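Local coordinates for PA1221 (PDB 4DG8), which combines an AMP-binding domain of the ANL superfamily with a phosphopantetheine attachment site, and binds adenosine monophosphate, at residues His26-Ala31 with Phe161-Ile166; Ala167-Ser172 with Ala181-His186; Val364-Gly369 with Leu395-Thr400. All coordinates share one frame; numbering follows the deposited sequence.

Contact 1 of 3, residues His26-Ala31 with Phe161-Ile166; sequences HPTVVA and FAADQI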
loop_
_atom_site.group_PDB
_atom_site.type_symbol
_atom_site.label_atom_id
_atom_site.label_comp_id
_atom_site.label_asym_id
_atom_site.label_seq_id
_atom_site.Cartn_x
_atom_site.Cartn_y
_atom_site.Cartn_z
ATOM N N HIS A 26 -16.206 -5.315 -13.693
ATOM C CA HIS A 26 -15.743 -5.941 -12.466
ATOM C C HIS A 26 -16.829 -5.853 -11.405
ATOM O O HIS A 26 -17.591 -4.895 -11.379
ATOM C CB HIS A 26 -14.417 -5.294 -12.024
ATOM C CG HIS A 26 -13.330 -5.453 -13.041
ATOM N ND1 HIS A 26 -12.479 -6.539 -13.056
ATOM C CD2 HIS A 26 -13.006 -4.705 -14.124
ATOM C CE1 HIS A 26 -11.646 -6.429 -14.078
ATOM N NE2 HIS A 26 -11.939 -5.323 -14.738
ATOM N N PRO A 27 -16.934 -6.878 -10.554
ATOM C CA PRO A 27 -18.011 -6.862 -9.558
ATOM C C PRO A 27 -17.625 -5.957 -8.389
ATOM O O PRO A 27 -16.435 -5.653 -8.219
ATOM C CB PRO A 27 -18.093 -8.330 -9.121
ATOM C CG PRO A 27 -16.606 -8.779 -9.173
ATOM C CD PRO A 27 -16.018 -8.025 -10.372
ATOM N N THR A 28 -18.602 -5.507 -7.605
ATOM C CA THR A 28 -18.263 -4.796 -6.374
ATOM C C THR A 28 -17.574 -5.781 -5.412
ATOM O O THR A 28 -17.675 -7.001 -5.580
ATOM C CB THR A 28 -19.504 -4.193 -5.692
ATOM O OG1 THR A 28 -20.283 -5.252 -5.122
ATOM C CG2 THR A 28 -20.365 -3.375 -6.694
ATOM N N VAL A 29 -16.842 -5.265 -4.428
ATOM C CA VAL A 29 -16.222 -6.144 -3.438
ATOM C C VAL A 29 -17.290 -6.942 -2.678
ATOM O O VAL A 29 -17.084 -8.093 -2.332
ATOM C CB VAL A 29 -15.383 -5.356 -2.418
ATOM C CG1 VAL A 29 -14.888 -6.274 -1.328
ATOM C CG2 VAL A 29 -14.213 -4.663 -3.106
ATOM N N VAL A 30 -18.433 -6.317 -2.419
ATOM C CA VAL A 30 -19.437 -6.952 -1.584
ATOM C C VAL A 30 -20.200 -8.031 -2.356
ATOM O O VAL A 30 -20.567 -9.050 -1.785
ATOM C CB VAL A 30 -20.408 -5.942 -0.963
ATOM C CG1 VAL A 30 -19.657 -4.974 -0.022
ATOM C CG2 VAL A 30 -21.129 -5.198 -2.040
ATOM N N ALA A 31 -20.422 -7.822 -3.651
ATOM C CA ALA A 31 -21.022 -8.881 -4.458
ATOM C C ALA A 31 -20.110 -10.128 -4.524
ATOM O O ALA A 31 -20.560 -11.251 -4.313
ATOM C CB ALA A 31 -21.372 -8.363 -5.861
ATOM N N PHE A 161 -25.043 -0.051 -5.357
ATOM C CA PHE A 161 -24.012 0.731 -6.016
ATOM C C PHE A 161 -23.271 -0.143 -7.000
ATOM O O PHE A 161 -23.337 -1.365 -6.918
ATOM C CB PHE A 161 -23.044 1.363 -4.995
ATOM C CG PHE A 161 -22.500 0.392 -3.969
ATOM C CD1 PHE A 161 -21.332 -0.318 -4.210
ATOM C CD2 PHE A 161 -23.162 0.199 -2.753
ATOM C CE1 PHE A 161 -20.824 -1.199 -3.252
ATOM C CE2 PHE A 161 -22.669 -0.688 -1.795
ATOM C CZ PHE A 161 -21.501 -1.386 -2.039
ATOM N N ALA A 162 -22.566 0.498 -7.928
ATOM C CA ALA A 162 -21.736 -0.200 -8.900
ATOM C C ALA A 162 -20.270 -0.183 -8.470
ATOM O O ALA A 162 -19.910 0.435 -7.474
ATOM C CB ALA A 162 -21.894 0.442 -10.282
ATOM N N ALA A 163 -19.428 -0.839 -9.256
ATOM C CA ALA A 163 -18.039 -1.084 -8.895
ATOM C C ALA A 163 -17.199 0.200 -8.921
ATOM O O ALA A 163 -16.026 0.209 -8.520
ATOM C CB ALA A 163 -17.449 -2.140 -9.809
ATOM N N ASP A 164 -17.814 1.281 -9.390
ATOM C CA ASP A 164 -17.187 2.590 -9.361
ATOM C C ASP A 164 -17.302 3.253 -7.983
ATOM O O ASP A 164 -16.688 4.280 -7.750
ATOM C CB ASP A 164 -17.760 3.500 -10.453
ATOM C CG ASP A 164 -19.243 3.775 -10.278
ATOM O OD1 ASP A 164 -19.926 3.024 -9.557
ATOM O OD2 ASP A 164 -19.732 4.750 -10.877
ATOM N N GLN A 165 -18.076 2.663 -7.072
ATOM C CA GLN A 165 -18.149 3.181 -5.709
ATOM C C GLN A 165 -16.746 3.195 -5.084
ATOM O O GLN A 165 -15.950 2.259 -5.290
ATOM C CB GLN A 165 -19.056 2.296 -4.850
ATOM C CG GLN A 165 -19.531 2.955 -3.561
ATOM C CD GLN A 165 -20.579 4.028 -3.823
ATOM O OE1 GLN A 165 -20.927 4.294 -4.968
ATOM N NE2 GLN A 165 -21.093 4.640 -2.766
ATOM N N ILE A 166 -16.440 4.245 -4.325
ATOM C CA ILE A 166 -15.175 4.305 -3.592
ATOM C C ILE A 166 -15.191 3.223 -2.518
ATOM O O ILE A 166 -16.166 3.112 -1.766
ATOM C CB ILE A 166 -14.972 5.686 -2.898
ATOM C CG1 ILE A 166 -15.190 6.831 -3.890
ATOM C CG2 ILE A 166 -13.583 5.766 -2.201
ATOM C CD1 ILE A 166 -14.283 6.766 -5.106
#
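His-26 meets Ala-163 through its backbone: the carbonyl O of His-26 lies 3.2 Å from CB of Ala-163, a close approach of a polar atom to a methyl. The imidazole of His-26 turns elsewhere, its NE2 hydrogen-bonded to Leu-20 O. Pro-27 touches the same methyl through its own carbonyl, Pro-27 O to Ala-163 CB measuring 4.0 Å, so two successive carbonyls of the incoming chain approach one small side chain.

Thr-28 has two roles. Its chi1 of 72° sets OG1 between the backbone N and the carbonyl carbon, and Thr-28 is the N-cap of the helix, its OG1 accepting from Ala-31 N at 3.0 Å with an N-H...O angle of 162°. The same rotamer puts CG2 anti to the carbonyl carbon and against the backbone facing it: Thr-28 CG2 is 3.6 Å from Phe-161 O and 3.7 Å from Ala-162 C. The Thr-28 methyl also reaches the Phe-161 ring obliquely, Thr-28 CG2 to Phe-161 CD1 being 4.1 Å.

One step into the helix, Val-30 crosses the Phe-161 side chain at about a right angle, and Val-30 CG2 lies 3.8 Å from Phe-161 CZ.

The contact lies near the surface, where the start of helix 29-39 rests on the loop leading into strand 166-172. Helix 186-193 adjoins both parts, touching His-26, Thr-28 and Val-29 and bonding Ala-163 through Ala-187 of its backbone, while Val-29 and Val-30 reach Leu-98 of helix 88-99.

Contact 2 of 3, residues Ala167-Ser172 with Ala181-His186; sequences AYINFS and AIACTH
Cys-184 O is gripped by two backbone N-H groups, those of Ala-167 at 2.8 Å and Tyr-168 at 3.3 Å. The shorter bond is the more bent (N-H...O 137°), whereas the bond from Tyr-168 N is nearly straight at 168°. Two residues of one strand facing a single residue of the other make a classic beta bulge. Beyond it the ladder is regular: Cys-184 N returns a bond to Tyr-168 O, and Asn-170 and Ile-182 exchange N-H...O bonds in both directions.

Side chains divide between the two faces of the hairpin. On the one with Tyr-168, the phenol ring lies beneath Cys-184: CB of Cys-184 stands over the ring, 3.9 Å from its centroid and offset toward the rim, in a CH-pi contact, and SG joins obliquely, 4.8 Å from the same centroid. The hydroxyl farther out bonds Thr-219 OG1.

On the other face Ala-181 CB touches both Ile-169 CG2 and Phe-171 CE1, each at 3.5 Å. Val-123 of helix 113-123 packs on all three residues. At the bulge end, Ala-167 CB reaches His-186 CD2 at 3.8 Å, at the start of helix 186-193. At the other end the strand runs into the loop where Ser-172 OG bonds Gly-174 N, the Ser-172 side chain being about 6 Å from the bound AMP.

The inward backbone groups from the bulge to Ile-182 are paired across the hairpin, while Ile-169, Ala-181 and Ala-183 bond outward to Tyr-104, Arg-375 and Gln-372. The chemistry is thus two-sided: an apolar face of Ile-169, Phe-171 and Ala-181, and a mixed one where Tyr-168 combines ring packing with a satisfied hydroxyl.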
loop_
_atom_site.group_PDB
_atom_site.type_symbol
_atom_site.label_atom_id
_atom_site.label_comp_id
_atom_site.label_asym_id
_atom_site.label_seq_id
_atom_site.Cartn_x
_atom_site.Cartn_y
_atom_site.Cartn_z
ATOM N N ALA A 167 -14.172 2.365 -2.523
ATOM C CA ALA A 167 -13.900 1.430 -1.427
ATOM C C ALA A 167 -13.036 1.998 -0.278
ATOM O O ALA A 167 -13.254 1.718 0.912
ATOM C CB ALA A 167 -13.294 0.132 -1.971
ATOM N N TYR A 168 -12.012 2.753 -0.626
ATOM C CA TYR A 168 -11.135 3.268 0.426
ATOM C C TYR A 168 -10.330 4.474 -0.000
ATOM O O TYR A 168 -10.221 4.782 -1.193
ATOM C CB TYR A 168 -10.218 2.165 1.003
ATOM C CG TYR A 168 -9.200 1.585 0.047
ATOM C CD1 TYR A 168 -8.027 2.268 -0.263
ATOM C CD2 TYR A 168 -9.386 0.325 -0.508
ATOM C CE1 TYR A 168 -7.092 1.727 -1.137
ATOM C CE2 TYR A 168 -8.451 -0.228 -1.376
ATOM C CZ TYR A 168 -7.309 0.470 -1.689
ATOM O OH TYR A 168 -6.385 -0.105 -2.551
ATOM N N ILE A 169 -9.764 5.150 0.988
ATOM C CA ILE A 169 -8.819 6.219 0.735
ATOM C C ILE A 169 -7.446 5.899 1.338
ATOM O O ILE A 169 -7.352 5.459 2.478
ATOM C CB ILE A 169 -9.326 7.564 1.292
ATOM C CG1 ILE A 169 -10.569 7.994 0.522
ATOM C CG2 ILE A 169 -8.201 8.638 1.232
ATOM C CD1 ILE A 169 -11.253 9.218 1.059
ATOM N N ASN A 170 -6.387 6.114 0.562
ATOM C CA ASN A 170 -5.021 6.046 1.084
ATOM C C ASN A 170 -4.352 7.383 0.871
ATOM O O ASN A 170 -4.375 7.926 -0.238
ATOM C CB ASN A 170 -4.189 4.967 0.387
ATOM C CG ASN A 170 -4.532 3.557 0.868
ATOM O OD1 ASN A 170 -5.560 3.332 1.527
ATOM N ND2 ASN A 170 -3.675 2.595 0.528
ATOM N N PHE A 171 -3.738 7.924 1.913
ATOM C CA PHE A 171 -3.100 9.231 1.763
ATOM C C PHE A 171 -1.690 9.041 1.198
ATOM O O PHE A 171 -0.981 8.095 1.574
ATOM C CB PHE A 171 -3.049 9.972 3.095
ATOM C CG PHE A 171 -4.279 10.797 3.382
ATOM C CD1 PHE A 171 -4.457 12.029 2.777
ATOM C CD2 PHE A 171 -5.254 10.341 4.258
ATOM C CE1 PHE A 171 -5.592 12.797 3.042
ATOM C CE2 PHE A 171 -6.388 11.110 4.533
ATOM C CZ PHE A 171 -6.558 12.329 3.921
ATOM N N SER A 172 -1.302 9.922 0.276
ATOM C CA SER A 172 0.042 9.900 -0.277
ATOM C C SER A 172 0.818 11.185 0.039
ATOM O O SER A 172 0.327 12.301 -0.174
ATOM C CB SER A 172 0.017 9.650 -1.787
ATOM O OG SER A 172 1.335 9.665 -2.312
ATOM N N ALA A 181 -5.166 12.616 -0.852
ATOM C CA ALA A 181 -6.020 11.453 -0.628
ATOM C C ALA A 181 -6.376 10.750 -1.932
ATOM O O ALA A 181 -7.042 11.327 -2.782
ATOM C CB ALA A 181 -7.271 11.869 0.095
ATOM N N ILE A 182 -5.939 9.498 -2.070
ATOM C CA ILE A 182 -6.248 8.702 -3.256
ATOM C C ILE A 182 -7.484 7.839 -3.038
ATOM O O ILE A 182 -7.485 6.968 -2.182
ATOM C CB ILE A 182 -5.045 7.820 -3.664
ATOM C CG1 ILE A 182 -3.869 8.705 -4.086
ATOM C CG2 ILE A 182 -5.437 6.822 -4.771
ATOM C CD1 ILE A 182 -2.507 7.962 -4.154
ATOM N N ALA A 183 -8.549 8.093 -3.796
ATOM C CA ALA A 183 -9.768 7.296 -3.609
ATOM C C ALA A 183 -9.786 6.153 -4.592
ATOM O O ALA A 183 -9.827 6.354 -5.805
ATOM C CB ALA A 183 -11.040 8.144 -3.719
ATOM N N CYS A 184 -9.732 4.948 -4.045
ATOM C CA CYS A 184 -9.710 3.730 -4.828
ATOM C C CYS A 184 -11.094 3.079 -4.806
ATOM O O CYS A 184 -11.850 3.218 -3.867
ATOM C CB CYS A 184 -8.636 2.770 -4.329
ATOM S SG CYS A 184 -6.946 3.404 -4.721
ATOM N N THR A 185 -11.389 2.352 -5.864
ATOM C CA THR A 185 -12.739 2.005 -6.249
ATOM C C THR A 185 -12.927 0.508 -5.937
ATOM O O THR A 185 -11.946 -0.210 -5.793
ATOM C CB THR A 185 -12.813 2.309 -7.748
ATOM O OG1 THR A 185 -13.975 3.075 -8.069
ATOM C CG2 THR A 185 -12.681 1.070 -8.571
ATOM N N HIS A 186 -14.161 0.060 -5.726
ATOM C CA HIS A 186 -14.459 -1.378 -5.659
ATOM C C HIS A 186 -13.845 -2.180 -6.840
ATOM O O HIS A 186 -13.233 -3.249 -6.645
ATOM C CB HIS A 186 -15.980 -1.615 -5.594
ATOM C CG HIS A 186 -16.574 -1.456 -4.222
ATOM N ND1 HIS A 186 -17.099 -2.520 -3.514
ATOM C CD2 HIS A 186 -16.760 -0.356 -3.446
ATOM C CE1 HIS A 186 -17.562 -2.086 -2.348
ATOM N NE2 HIS A 186 -17.354 -0.780 -2.276
#

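Contact 3 of 3, residues Val364-Gly369 with Leu395-Thr400; sequences VAFGAG and LRAYRT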
loop_
_atom_site.group_PDB
_atom_site.type_symbol
_atom_site.label_atom_id
_atom_site.label_comp_id
_atom_site.label_asym_id
_atom_site.label_seq_id
_atom_site.Cartn_x
_atom_site.Cartn_y
_atom_site.Cartn_z
ATOM N N VAL A 364 2.705 4.657 -18.381
ATOM C CA VAL A 364 1.365 5.219 -18.308
ATOM C C VAL A 364 0.365 4.080 -18.168
ATOM O O VAL A 364 0.417 3.111 -18.919
ATOM C CB VAL A 364 1.028 6.002 -19.593
ATOM C CG1 VAL A 364 -0.399 6.514 -19.538
ATOM C CG2 VAL A 364 2.034 7.141 -19.800
ATOM N N ALA A 365 -0.542 4.199 -17.207
ATOM C CA ALA A 365 -1.450 3.114 -16.874
ATOM C C ALA A 365 -2.877 3.472 -17.239
ATOM O O ALA A 365 -3.304 4.612 -17.077
ATOM C CB ALA A 365 -1.361 2.782 -15.385
ATOM N N PHE A 366 -3.607 2.481 -17.723
ATOM C CA PHE A 366 -5.008 2.620 -18.083
ATOM C C PHE A 366 -5.782 1.521 -17.389
ATOM O O PHE A 366 -5.215 0.487 -16.998
ATOM C CB PHE A 366 -5.211 2.379 -19.590
ATOM C CG PHE A 366 -4.436 3.294 -20.483
ATOM C CD1 PHE A 366 -5.040 4.410 -21.038
ATOM C CD2 PHE A 366 -3.120 3.004 -20.828
ATOM C CE1 PHE A 366 -4.335 5.256 -21.894
ATOM C CE2 PHE A 366 -2.407 3.834 -21.683
ATOM C CZ PHE A 366 -3.012 4.968 -22.219
ATOM N N GLY A 367 -7.096 1.690 -17.340
ATOM C CA GLY A 367 -7.945 0.589 -16.939
ATOM C C GLY A 367 -8.630 0.653 -15.596
ATOM O O GLY A 367 -8.800 1.722 -14.979
ATOM N N ALA A 368 -9.098 -0.512 -15.183
ATOM C CA ALA A 368 -10.061 -0.618 -14.094
ATOM C C ALA A 368 -9.424 -0.391 -12.719
ATOM O O ALA A 368 -10.127 -0.298 -11.710
ATOM C CB ALA A 368 -10.755 -1.973 -14.176
ATOM N N GLY A 369 -8.088 -0.323 -12.687
ATOM C CA GLY A 369 -7.355 -0.021 -11.465
ATOM C C GLY A 369 -7.214 1.462 -11.137
ATOM O O GLY A 369 -6.838 1.800 -10.014
ATOM N N LEU A 395 -8.580 7.038 -23.814
ATOM C CA LEU A 395 -8.935 6.412 -22.554
ATOM C C LEU A 395 -8.350 7.210 -21.415
ATOM O O LEU A 395 -7.290 7.817 -21.557
ATOM C CB LEU A 395 -8.380 4.988 -22.488
ATOM C CG LEU A 395 -9.046 3.905 -23.337
ATOM C CD1 LEU A 395 -8.486 2.552 -22.942
ATOM C CD2 LEU A 395 -10.560 3.931 -23.169
ATOM N N ARG A 396 -9.027 7.191 -20.277
ATOM C CA ARG A 396 -8.450 7.759 -19.069
ATOM C C ARG A 396 -7.158 7.027 -18.705
ATOM O O ARG A 396 -7.058 5.801 -18.835
ATOM C CB ARG A 396 -9.449 7.707 -17.923
ATOM C CG ARG A 396 -9.030 8.472 -16.680
ATOM C CD ARG A 396 -10.250 8.703 -15.804
ATOM N NE ARG A 396 -9.968 9.614 -14.699
ATOM C CZ ARG A 396 -9.802 9.248 -13.431
ATOM N NH1 ARG A 396 -9.887 7.966 -13.073
ATOM N NH2 ARG A 396 -9.556 10.174 -12.514
ATOM N N ALA A 397 -6.174 7.794 -18.251
ATOM C CA ALA A 397 -4.828 7.291 -18.004
ATOM C C ALA A 397 -4.128 8.034 -16.860
ATOM O O ALA A 397 -4.357 9.223 -16.630
ATOM C CB ALA A 397 -3.993 7.392 -19.286
ATOM N N TYR A 398 -3.274 7.313 -16.150
ATOM C CA TYR A 398 -2.441 7.878 -15.101
ATOM C C TYR A 398 -0.970 7.781 -15.500
ATOM O O TYR A 398 -0.444 6.680 -15.725
ATOM C CB TYR A 398 -2.676 7.153 -13.765
ATOM C CG TYR A 398 -1.776 7.658 -12.658
ATOM C CD1 TYR A 398 -2.009 8.890 -12.051
ATOM C CD2 TYR A 398 -0.671 6.922 -12.242
ATOM C CE1 TYR A 398 -1.162 9.377 -11.046
ATOM C CE2 TYR A 398 0.169 7.393 -11.235
ATOM C CZ TYR A 398 -0.086 8.624 -10.636
ATOM O OH TYR A 398 0.743 9.101 -9.630
ATOM N N ARG A 399 -0.322 8.939 -15.607
ATOM C CA ARG A 399 1.124 9.019 -15.808
ATOM C C ARG A 399 1.839 8.834 -14.470
ATOM O O ARG A 399 1.674 9.638 -13.554
ATOM C CB ARG A 399 1.493 10.381 -16.400
ATOM C CG ARG A 399 0.833 10.665 -17.734
ATOM C CD ARG A 399 1.061 12.102 -18.175
ATOM N NE ARG A 399 2.468 12.394 -18.422
ATOM C CZ ARG A 399 2.901 13.469 -19.081
ATOM N NH1 ARG A 399 2.026 14.349 -19.560
ATOM N NH2 ARG A 399 4.204 13.666 -19.265
ATOM N N THR A 400 2.649 7.785 -14.370
ATOM C CA THR A 400 3.187 7.357 -13.084
ATOM C C THR A 400 4.379 8.173 -12.574
ATOM O O THR A 400 4.651 8.199 -11.363
ATOM C CB THR A 400 3.650 5.887 -13.148
ATOM O OG1 THR A 400 4.613 5.763 -14.194
ATOM C CG2 THR A 400 2.477 4.935 -13.412
HETATM O O HOH W 1 -8.548 3.771 -18.294
#
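Val-364 to Gly-367 and Leu-395 to Thr-400 form an antiparallel strand pair, partly buried, in the five-stranded sheet where strand 361-367 lies between strands 342-347 and 393-406. Its backbone core is the hydrogen-bonded pair Ala-365 and Tyr-398: Ala-365 N gives to Tyr-398 O and Tyr-398 N gives to Ala-365 O, both at 2.9 Å, the first almost straight at 172°.

Toward Gly-367 a water bridges the strands. It accepts from Gly-367 N at 2.7 Å and donates to Arg-396 O at 2.6 Å. At the Gly-367 phi of 109° a side chain would collide with the carbonyl O of Phe-366, which accounts for glycine here.

On the face shared by Val-364, Phe-366 and Ala-397, the Phe-366 ring leans obliquely across to the neighbouring strand. Its CE1 lies 3.4 Å from Ala-397 CB and its CD1 3.7 Å from Leu-395 CB, with Arg-396 O also close to CD1. Val-364 CG1 reaches the Ala-397 CB methyl from another direction, at 3.7 Å. Tyr-390 and Leu-388 of strand 385-390 extend this apolar layer.

On the opposite face Tyr-398 turns away from Ala-365 to pack on Pro-311, Glu-313 and the ring of Phe-385; its side chain is about 7 Å from the bound AMP. The ladder runs into the sequence YRTGD, which begins at Tyr-398 and is a recurrent core motif of AMP-binding domains of the ANL superfamily, here mounted on an antiparallel sheet beside the nucleotide.

Starting from the N terminus, contact 1 closes the longest loop: 26-31 returns to the chain 130 residues later, tying the start of helix 29-39 to the lead-in of strand 166-172. Contact 2 follows directly as a tight hairpin, and contact 3 closes a loop of 25 residues farther on. The three stand in series, neither nesting nor crossing. They still meet in space: His-186 of contact 2 probably bonds Gln-165 O through its backbone N and Val-29 N through ND1, and Ala-368 of contact 3 packs against His-26. Thus the N-terminal segment, the seven-stranded mixed sheet and the antiparallel sheet adjoin one another, with AMP near contacts 2 and 3.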